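Local coordinates for NTP_transf_2 domain-containing protein (Capnocytophaga granulosa, PDB 6WT9) that synthesizes the second messenger cyclic di-GMP from two GTP molecules in a bacterial CBASS antiphage defence system, at residues D35-M49 with L284-Y296. Sequence-based numbering, arbitrary orientation.
Sequences DVKYNDVLKYITLAM and LHSNKYQLVPILY
K288 NZ has three partners: D35 OD1, in a salt bridge of 3.3 Å on the syn side of that oxygen; T46 OG1, by a weak hydrogen bond; and N33 OD1, two residues before D35, by a hydrogen bond. Beside it, Y289 OH donates to D35 OD2 at 2.6 Å, meeting the carboxylate from above its plane, so one aspartate holds both side chains. T46 OG1 is itself tied to its own helix, donating to L42 O at 2.7 Å. The Y289 ring is sandwiched: L42 CD2 makes a CH-pi contact 3.8 Å from its centroid, while K288 CG lies over the opposite face. With CG set between the backbone N and carbonyl carbon (chi1 48°), the extended lysine reaches D35 and T46 with its ammonium group. Near the C-terminal end of helix 40-49, selenomethionine M49 extends its CE to V292 CG2 (3.7 Å) and L291 CB, and V292 CG2 also meets I45 CG2 at 4.1 Å. Helix 327-347 adds L347 against L42 and V292. N287 OD1 accepts from Q290 N, an Asx motif in the turn before helix 291-304; this turn, carrying K288 and Y289, packs against helix 40-49 and the loop at D35 in the helical part of this CD-NTase.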
ATOM      1  N   ASP A  35      -2.241  26.673  -7.213  1.00 22.69           N
ATOM      2  CA  ASP A  35      -2.385  26.675  -8.666  1.00 21.00           C
ATOM      3  C   ASP A  35      -3.601  25.881  -9.131  1.00 21.75           C
ATOM      4  O   ASP A  35      -4.082  26.093 -10.251  1.00 20.46           O
ATOM      5  CB  ASP A  35      -1.124  26.112  -9.324  1.00 23.40           C
ATOM      6  CG  ASP A  35      -0.819  24.691  -8.875  1.00 26.61           C
ATOM      7  OD1 ASP A  35      -0.773  24.447  -7.648  1.00 26.78           O
ATOM      8  OD2 ASP A  35      -0.634  23.814  -9.743  1.00 24.33           O
ATOM      9  N   VAL A  36      -4.105  24.967  -8.303  1.00 21.91           N
ATOM     10  CA  VAL A  36      -5.131  24.029  -8.745  1.00 20.02           C
ATOM     11  C   VAL A  36      -6.490  24.712  -8.745  1.00 19.99           C
ATOM     12  O   VAL A  36      -7.478  24.150  -9.230  1.00 24.20           O
ATOM     13  CB  VAL A  36      -5.146  22.775  -7.857  1.00 15.22           C
ATOM     14  CG1 VAL A  36      -3.757  22.178  -7.796  1.00 15.34           C
ATOM     15  CG2 VAL A  36      -5.634  23.117  -6.453  1.00 12.09           C
ATOM     16  N   LYS A  37      -6.542  25.934  -8.214  1.00 28.18           N
ATOM     17  CA  LYS A  37      -7.802  26.656  -8.086  1.00 39.43           C
ATOM     18  C   LYS A  37      -8.471  26.862  -9.440  1.00 35.12           C
ATOM     19  O   LYS A  37      -7.820  27.208 -10.432  1.00 32.15           O
ATOM     20  CB  LYS A  37      -7.563  28.002  -7.406  1.00 52.80           C
ATOM     21  CG  LYS A  37      -7.067  27.867  -5.983  1.00 64.49           C
ATOM     22  CD  LYS A  37      -6.996  29.207  -5.286  1.00 75.64           C
ATOM     23  CE  LYS A  37      -7.285  29.046  -3.809  1.00 81.68           C
ATOM     24  NZ  LYS A  37      -8.556  28.304  -3.605  1.00 87.99           N
ATOM     25  N   TYR A  38      -9.786  26.634  -9.468  1.00 37.21           N
ATOM     26  CA  TYR A  38     -10.617  26.839 -10.656  1.00 41.70           C
ATOM     27  C   TYR A  38     -10.168  25.970 -11.831  1.00 45.06           C
ATOM     28  O   TYR A  38     -10.374  26.327 -12.993  1.00 54.32           O
ATOM     29  CB  TYR A  38     -10.646  28.317 -11.058  1.00 41.21           C
ATOM     30  CG  TYR A  38     -10.818  29.254  -9.884  1.00 42.30           C
ATOM     31  CD1 TYR A  38     -12.047  29.387  -9.251  1.00 44.31           C
ATOM     32  CD2 TYR A  38      -9.751  30.006  -9.407  1.00 44.15           C
ATOM     33  CE1 TYR A  38     -12.210  30.240  -8.175  1.00 46.49           C
ATOM     34  CE2 TYR A  38      -9.904  30.863  -8.331  1.00 46.37           C
ATOM     35  CZ  TYR A  38     -11.136  30.975  -7.719  1.00 48.56           C
ATOM     36  OH  TYR A  38     -11.295  31.826  -6.648  1.00 55.92           O
ATOM     37  N   ASN A  39      -9.554  24.824 -11.542  1.00 40.93           N
ATOM     38  CA  ASN A  39      -9.121  23.903 -12.591  1.00 40.02           C
ATOM     39  C   ASN A  39      -9.239  22.485 -12.049  1.00 35.53           C
ATOM     40  O   ASN A  39      -8.419  22.062 -11.229  1.00 36.74           O
ATOM     41  CB  ASN A  39      -7.696  24.208 -13.040  1.00 41.83           C
ATOM     42  CG  ASN A  39      -7.391  23.642 -14.408  1.00 51.78           C
ATOM     43  OD1 ASN A  39      -6.931  22.511 -14.535  1.00 53.78           O
ATOM     44  ND2 ASN A  39      -7.657  24.426 -15.445  1.00 61.47           N
ATOM     45  N   ASP A  40     -10.246  21.750 -12.526  1.00 30.78           N
ATOM     46  CA  ASP A  40     -10.603  20.479 -11.905  1.00 25.49           C
ATOM     47  C   ASP A  40      -9.571  19.390 -12.168  1.00 22.43           C
ATOM     48  O   ASP A  40      -9.349  18.533 -11.304  1.00 24.08           O
ATOM     49  CB  ASP A  40     -11.981  20.032 -12.392  1.00 27.16           C
ATOM     50  CG  ASP A  40     -13.080  21.001 -12.000  1.00 35.64           C
ATOM     51  OD1 ASP A  40     -12.992  21.589 -10.903  1.00 37.96           O
ATOM     52  OD2 ASP A  40     -14.031  21.173 -12.790  1.00 39.79           O
ATOM     53  N   VAL A  41      -8.936  19.389 -13.343  1.00 17.32           N
ATOM     54  CA  VAL A  41      -7.996  18.313 -13.644  1.00 11.28           C
ATOM     55  C   VAL A  41      -6.740  18.439 -12.789  1.00 12.68           C
ATOM     56  O   VAL A  41      -6.160  17.427 -12.380  1.00 21.41           O
ATOM     57  CB  VAL A  41      -7.668  18.276 -15.149  1.00 18.72           C
ATOM     58  CG1 VAL A  41      -6.911  19.519 -15.576  1.00 25.66           C
ATOM     59  CG2 VAL A  41      -6.880  17.019 -15.495  1.00 23.17           C
ATOM     60  N   LEU A  42      -6.312  19.666 -12.482  1.00 11.99           N
ATOM     61  CA  LEU A  42      -5.162  19.840 -11.601  1.00 12.43           C
ATOM     62  C   LEU A  42      -5.502  19.486 -10.160  1.00 14.54           C
ATOM     63  O   LEU A  42      -4.640  18.982  -9.431  1.00 14.80           O
ATOM     64  CB  LEU A  42      -4.640  21.276 -11.680  1.00 12.76           C
ATOM     65  CG  LEU A  42      -4.205  21.798 -13.050  1.00 13.26           C
ATOM     66  CD1 LEU A  42      -3.622  23.195 -12.920  1.00 12.81           C
ATOM     67  CD2 LEU A  42      -3.209  20.853 -13.711  1.00 15.91           C
ATOM     68  N   LYS A  43      -6.740  19.748  -9.734  1.00 15.80           N
ATOM     69  CA  LYS A  43      -7.160  19.376  -8.385  1.00 11.77           C
ATOM     70  C   LYS A  43      -7.126  17.866  -8.204  1.00 16.42           C
ATOM     71  O   LYS A  43      -6.617  17.359  -7.197  1.00 18.49           O
ATOM     72  CB  LYS A  43      -8.569  19.900  -8.103  1.00 10.26           C
ATOM     73  CG  LYS A  43      -8.725  21.406  -8.105  1.00 27.82           C
ATOM     74  CD  LYS A  43     -10.174  21.770  -7.811  1.00 27.21           C
ATOM     75  CE  LYS A  43     -10.397  23.268  -7.800  1.00 35.34           C
ATOM     76  NZ  LYS A  43     -11.816  23.594  -7.476  1.00 38.33           N
ATOM     77  N   TYR A  44      -7.677  17.131  -9.172  1.00 15.08           N
ATOM     78  CA  TYR A  44      -7.741  15.680  -9.063  1.00 14.18           C
ATOM     79  C   TYR A  44      -6.349  15.066  -9.058  1.00 13.66           C
ATOM     80  O   TYR A  44      -6.063  14.174  -8.251  1.00 23.62           O
ATOM     81  CB  TYR A  44      -8.583  15.114 -10.208  1.00 13.62           C
ATOM     82  CG  TYR A  44      -8.680  13.606 -10.226  1.00 21.39           C
ATOM     83  CD1 TYR A  44      -9.440  12.928  -9.284  1.00 21.53           C
ATOM     84  CD2 TYR A  44      -8.019  12.861 -11.193  1.00 21.72           C
ATOM     85  CE1 TYR A  44      -9.534  11.551  -9.299  1.00 21.33           C
ATOM     86  CE2 TYR A  44      -8.107  11.484 -11.218  1.00 24.25           C
ATOM     87  CZ  TYR A  44      -8.866  10.834 -10.269  1.00 21.56           C
ATOM     88  OH  TYR A  44      -8.956   9.461 -10.290  1.00 20.20           O
ATOM     89  N   ILE A  45      -5.466  15.539  -9.938  1.00 15.87           N
ATOM     90  CA  ILE A  45      -4.114  14.996 -10.001  1.00 10.49           C
ATOM     91  C   ILE A  45      -3.343  15.319  -8.726  1.00  8.11           C
ATOM     92  O   ILE A  45      -2.654  14.458  -8.168  1.00 13.59           O
ATOM     93  CB  ILE A  45      -3.386  15.523 -11.251  1.00 11.04           C
ATOM     94  CG1 ILE A  45      -4.110  15.072 -12.522  1.00 13.30           C
ATOM     95  CG2 ILE A  45      -1.942  15.046 -11.274  1.00 15.00           C
ATOM     96  CD1 ILE A  45      -3.632  15.777 -13.771  1.00 15.35           C
ATOM     97  N   THR A  46      -3.450  16.559  -8.242  1.00 10.96           N
ATOM     98  CA  THR A  46      -2.698  16.955  -7.055  1.00 13.81           C
ATOM     99  C   THR A  46      -3.161  16.191  -5.821  1.00 14.87           C
ATOM    100  O   THR A  46      -2.337  15.769  -5.001  1.00 11.20           O
ATOM    101  CB  THR A  46      -2.824  18.461  -6.822  1.00 15.13           C
ATOM    102  OG1 THR A  46      -2.351  19.169  -7.974  1.00 16.44           O
ATOM    103  CG2 THR A  46      -2.001  18.877  -5.615  1.00 14.92           C
ATOM    104  N   LEU A  47      -4.473  15.998  -5.671  1.00 14.55           N
ATOM    105  CA  LEU A  47      -4.973  15.265  -4.514  1.00 14.91           C
ATOM    106  C   LEU A  47      -4.686  13.773  -4.625  1.00  9.70           C
ATOM    107  O   LEU A  47      -4.421  13.121  -3.609  1.00 14.35           O
ATOM    108  CB  LEU A  47      -6.472  15.508  -4.339  1.00 14.84           C
ATOM    109  CG  LEU A  47      -7.065  14.963  -3.039  1.00 17.17           C
ATOM    110  CD1 LEU A  47      -6.251  15.444  -1.849  1.00 18.22           C
ATOM    111  CD2 LEU A  47      -8.522  15.371  -2.895  1.00 17.69           C
ATOM    112  N   ALA A  48      -4.721  13.219  -5.839  1.00 11.76           N
ATOM    113  CA  ALA A  48      -4.426  11.801  -6.018  1.00 15.40           C
ATOM    114  C   ALA A  48      -2.971  11.472  -5.719  1.00 16.77           C
ATOM    115  O   ALA A  48      -2.649  10.302  -5.491  1.00 16.83           O
ATOM    116  CB  ALA A  48      -4.777  11.360  -7.440  1.00 15.65           C
HETATM  117  N   MSE A  49      -2.091  12.469  -5.720  1.00 14.61           N
HETATM  118  CA  MSE A  49      -0.688  12.262  -5.393  1.00 14.97           C
HETATM  119  C   MSE A  49      -0.417  12.627  -3.942  1.00 16.30           C
HETATM  120  O   MSE A  49       0.593  12.222  -3.367  1.00 15.39           O
HETATM  121  CB  MSE A  49       0.205  13.092  -6.313  1.00 12.68           C
HETATM  122  CG  MSE A  49       0.150  12.678  -7.768  1.00 15.22           C
HETATM  123 SE   MSE A  49       1.268  13.815  -8.893  0.82 18.27          SE
HETATM  124  CE  MSE A  49       1.146  12.777 -10.542  1.00 14.74           C
ATOM    125  N   LEU A 284      13.987  13.103 -11.083  1.00 28.38           N
ATOM    126  CA  LEU A 284      14.629  13.692  -9.909  1.00 27.17           C
ATOM    127  C   LEU A 284      14.069  15.075  -9.601  1.00 21.71           C
ATOM    128  O   LEU A 284      13.748  15.384  -8.448  1.00 22.20           O
ATOM    129  CB  LEU A 284      16.144  13.759 -10.132  1.00 34.44           C
ATOM    130  CG  LEU A 284      17.114  13.636  -8.951  1.00 39.76           C
ATOM    131  CD1 LEU A 284      18.548  13.690  -9.457  1.00 40.44           C
ATOM    132  CD2 LEU A 284      16.893  14.696  -7.877  1.00 40.92           C
ATOM    133  N   HIS A 285      13.940  15.922 -10.623  1.00 21.64           N
ATOM    134  CA  HIS A 285      13.528  17.309 -10.441  1.00 15.18           C
ATOM    135  C   HIS A 285      12.131  17.587 -10.978  1.00 16.95           C
ATOM    136  O   HIS A 285      11.744  18.755 -11.095  1.00 25.88           O
ATOM    137  CB  HIS A 285      14.539  18.247 -11.106  1.00 16.94           C
ATOM    138  CG  HIS A 285      15.962  17.949 -10.751  1.00 22.87           C
ATOM    139  ND1 HIS A 285      16.425  17.958  -9.452  1.00 22.02           N
ATOM    140  CD2 HIS A 285      17.026  17.633 -11.527  1.00 24.45           C
ATOM    141  CE1 HIS A 285      17.712  17.659  -9.442  1.00 23.08           C
ATOM    142  NE2 HIS A 285      18.101  17.458 -10.689  1.00 23.50           N
ATOM    143  N   SER A 286      11.364  16.550 -11.296  1.00 12.98           N
ATOM    144  CA  SER A 286      10.050  16.744 -11.894  1.00 13.95           C
ATOM    145  C   SER A 286       9.050  17.248 -10.860  1.00 17.91           C
ATOM    146  O   SER A 286       9.070  16.832  -9.698  1.00 18.91           O
ATOM    147  CB  SER A 286       9.556  15.432 -12.501  1.00 16.47           C
ATOM    148  OG  SER A 286      10.509  14.907 -13.407  1.00 23.96           O
ATOM    149  N   ASN A 287       8.167  18.148 -11.289  1.00 17.04           N
ATOM    150  CA  ASN A 287       7.087  18.586 -10.421  1.00 16.99           C
ATOM    151  C   ASN A 287       5.954  17.560 -10.452  1.00 14.45           C
ATOM    152  O   ASN A 287       6.015  16.546 -11.153  1.00 16.89           O
ATOM    153  CB  ASN A 287       6.611  19.991 -10.809  1.00 13.99           C
ATOM    154  CG  ASN A 287       6.004  20.063 -12.209  1.00 21.02           C
ATOM    155  OD1 ASN A 287       5.169  19.243 -12.592  1.00 20.55           O
ATOM    156  ND2 ASN A 287       6.415  21.069 -12.972  1.00 26.85           N
ATOM    157  N   LYS A 288       4.900  17.834  -9.679  1.00 15.04           N
ATOM    158  CA  LYS A 288       3.816  16.867  -9.525  1.00 11.53           C
ATOM    159  C   LYS A 288       3.161  16.539 -10.862  1.00 11.29           C
ATOM    160  O   LYS A 288       2.866  15.373 -11.145  1.00 14.83           O
ATOM    161  CB  LYS A 288       2.782  17.399  -8.532  1.00 10.52           C
ATOM    162  CG  LYS A 288       2.370  18.839  -8.792  1.00 17.20           C
ATOM    163  CD  LYS A 288       1.401  19.351  -7.743  1.00 18.46           C
ATOM    164  CE  LYS A 288       1.064  20.816  -7.986  1.00 20.59           C
ATOM    165  NZ  LYS A 288       0.054  21.331  -7.022  1.00 31.77           N
ATOM    166  N   TYR A 289       2.938  17.550 -11.704  1.00 15.20           N
ATOM    167  CA  TYR A 289       2.244  17.313 -12.966  1.00 19.17           C
ATOM    168  C   TYR A 289       3.122  16.554 -13.954  1.00 14.36           C
ATOM    169  O   TYR A 289       2.628  15.712 -14.711  1.00 10.16           O
ATOM    170  CB  TYR A 289       1.782  18.642 -13.560  1.00 18.48           C
ATOM    171  CG  TYR A 289       0.860  19.403 -12.642  1.00 24.57           C
ATOM    172  CD1 TYR A 289      -0.092  18.738 -11.880  1.00 22.57           C
ATOM    173  CD2 TYR A 289       0.953  20.781 -12.518  1.00 26.43           C
ATOM    174  CE1 TYR A 289      -0.935  19.426 -11.032  1.00 21.21           C
ATOM    175  CE2 TYR A 289       0.115  21.479 -11.673  1.00 24.20           C
ATOM    176  CZ  TYR A 289      -0.827  20.796 -10.933  1.00 27.04           C
ATOM    177  OH  TYR A 289      -1.662  21.486 -10.088  1.00 32.00           O
ATOM    178  N   GLN A 290       4.426  16.834 -13.958  1.00 13.86           N
ATOM    179  CA  GLN A 290       5.343  16.155 -14.865  1.00 10.13           C
ATOM    180  C   GLN A 290       5.537  14.685 -14.519  1.00 16.71           C
ATOM    181  O   GLN A 290       6.103  13.947 -15.332  1.00 12.40           O
ATOM    182  CB  GLN A 290       6.691  16.875 -14.869  1.00 12.67           C
ATOM    183  CG  GLN A 290       6.617  18.296 -15.409  1.00 15.42           C
ATOM    184  CD  GLN A 290       7.816  19.131 -15.020  1.00 21.34           C
ATOM    185  OE1 GLN A 290       8.502  18.837 -14.042  1.00 19.69           O
ATOM    186  NE2 GLN A 290       8.076  20.185 -15.786  1.00 22.36           N
ATOM    187  N   LEU A 291       5.089  14.241 -13.344  1.00 12.05           N
ATOM    188  CA  LEU A 291       5.151  12.821 -13.026  1.00 10.39           C
ATOM    189  C   LEU A 291       4.192  11.999 -13.879  1.00 12.87           C
ATOM    190  O   LEU A 291       4.409  10.793 -14.042  1.00 10.76           O
ATOM    191  CB  LEU A 291       4.855  12.598 -11.542  1.00 14.52           C
ATOM    192  CG  LEU A 291       5.811  13.272 -10.555  1.00 10.31           C
ATOM    193  CD1 LEU A 291       5.358  13.043  -9.123  1.00  6.07           C
ATOM    194  CD2 LEU A 291       7.234  12.767 -10.757  1.00 12.91           C
ATOM    195  N   VAL A 292       3.153  12.618 -14.431  1.00 10.79           N
ATOM    196  CA  VAL A 292       2.167  11.904 -15.242  1.00 11.57           C
ATOM    197  C   VAL A 292       2.782  11.466 -16.570  1.00 15.84           C
ATOM    198  O   VAL A 292       2.648  10.287 -16.931  1.00 16.12           O
ATOM    199  CB  VAL A 292       0.898  12.748 -15.454  1.00  8.39           C
ATOM    200  CG1 VAL A 292      -0.062  12.041 -16.400  1.00  7.41           C
ATOM    201  CG2 VAL A 292       0.222  13.028 -14.121  1.00  8.05           C
ATOM    202  N   PRO A 293       3.453  12.341 -17.335  1.00 14.41           N
ATOM    203  CA  PRO A 293       4.130  11.850 -18.550  1.00 16.91           C
ATOM    204  C   PRO A 293       5.208  10.820 -18.260  1.00 17.54           C
ATOM    205  O   PRO A 293       5.472   9.951 -19.101  1.00 12.88           O
ATOM    206  CB  PRO A 293       4.727  13.124 -19.165  1.00 17.56           C
ATOM    207  CG  PRO A 293       3.920  14.235 -18.601  1.00 18.60           C
ATOM    208  CD  PRO A 293       3.555  13.810 -17.223  1.00 12.64           C
ATOM    209  N   ILE A 294       5.842  10.895 -17.088  1.00 16.38           N
ATOM    210  CA  ILE A 294       6.865   9.922 -16.726  1.00 19.37           C
ATOM    211  C   ILE A 294       6.233   8.567 -16.432  1.00 20.44           C
ATOM    212  O   ILE A 294       6.766   7.520 -16.820  1.00 19.50           O
ATOM    213  CB  ILE A 294       7.690  10.449 -15.539  1.00 17.72           C
ATOM    214  CG1 ILE A 294       8.503  11.664 -15.985  1.00 16.67           C
ATOM    215  CG2 ILE A 294       8.592   9.358 -14.974  1.00 19.80           C
ATOM    216  CD1 ILE A 294       9.115  12.434 -14.854  1.00 16.34           C
ATOM    217  N   LEU A 295       5.087   8.561 -15.749  1.00 19.92           N
ATOM    218  CA  LEU A 295       4.358   7.313 -15.549  1.00 16.51           C
ATOM    219  C   LEU A 295       3.851   6.759 -16.874  1.00 15.06           C
ATOM    220  O   LEU A 295       3.822   5.538 -17.076  1.00 12.35           O
ATOM    221  CB  LEU A 295       3.198   7.530 -14.577  1.00 14.72           C
ATOM    222  CG  LEU A 295       3.593   7.675 -13.107  1.00 16.19           C
ATOM    223  CD1 LEU A 295       2.392   8.047 -12.255  1.00 12.23           C
ATOM    224  CD2 LEU A 295       4.224   6.384 -12.606  1.00 23.74           C
ATOM    225  N   TYR A 296       3.453   7.642 -17.791  1.00 14.04           N
ATOM    226  CA  TYR A 296       3.019   7.189 -19.108  1.00 16.73           C
ATOM    227  C   TYR A 296       4.155   6.495 -19.850  1.00 20.24           C
ATOM    228  O   TYR A 296       3.966   5.421 -20.434  1.00 16.49           O
ATOM    229  CB  TYR A 296       2.488   8.370 -19.922  1.00 17.33           C
ATOM    230  CG  TYR A 296       2.149   8.015 -21.352  1.00 20.96           C
ATOM    231  CD1 TYR A 296       0.945   7.400 -21.666  1.00 26.56           C
ATOM    232  CD2 TYR A 296       3.034   8.289 -22.385  1.00 18.05           C
ATOM    233  CE1 TYR A 296       0.630   7.069 -22.968  1.00 24.55           C
ATOM    234  CE2 TYR A 296       2.728   7.964 -23.692  1.00 23.74           C
ATOM    235  CZ  TYR A 296       1.527   7.354 -23.976  1.00 27.91           C
ATOM    236  OH  TYR A 296       1.217   7.026 -25.272  1.00 36.35           O
TER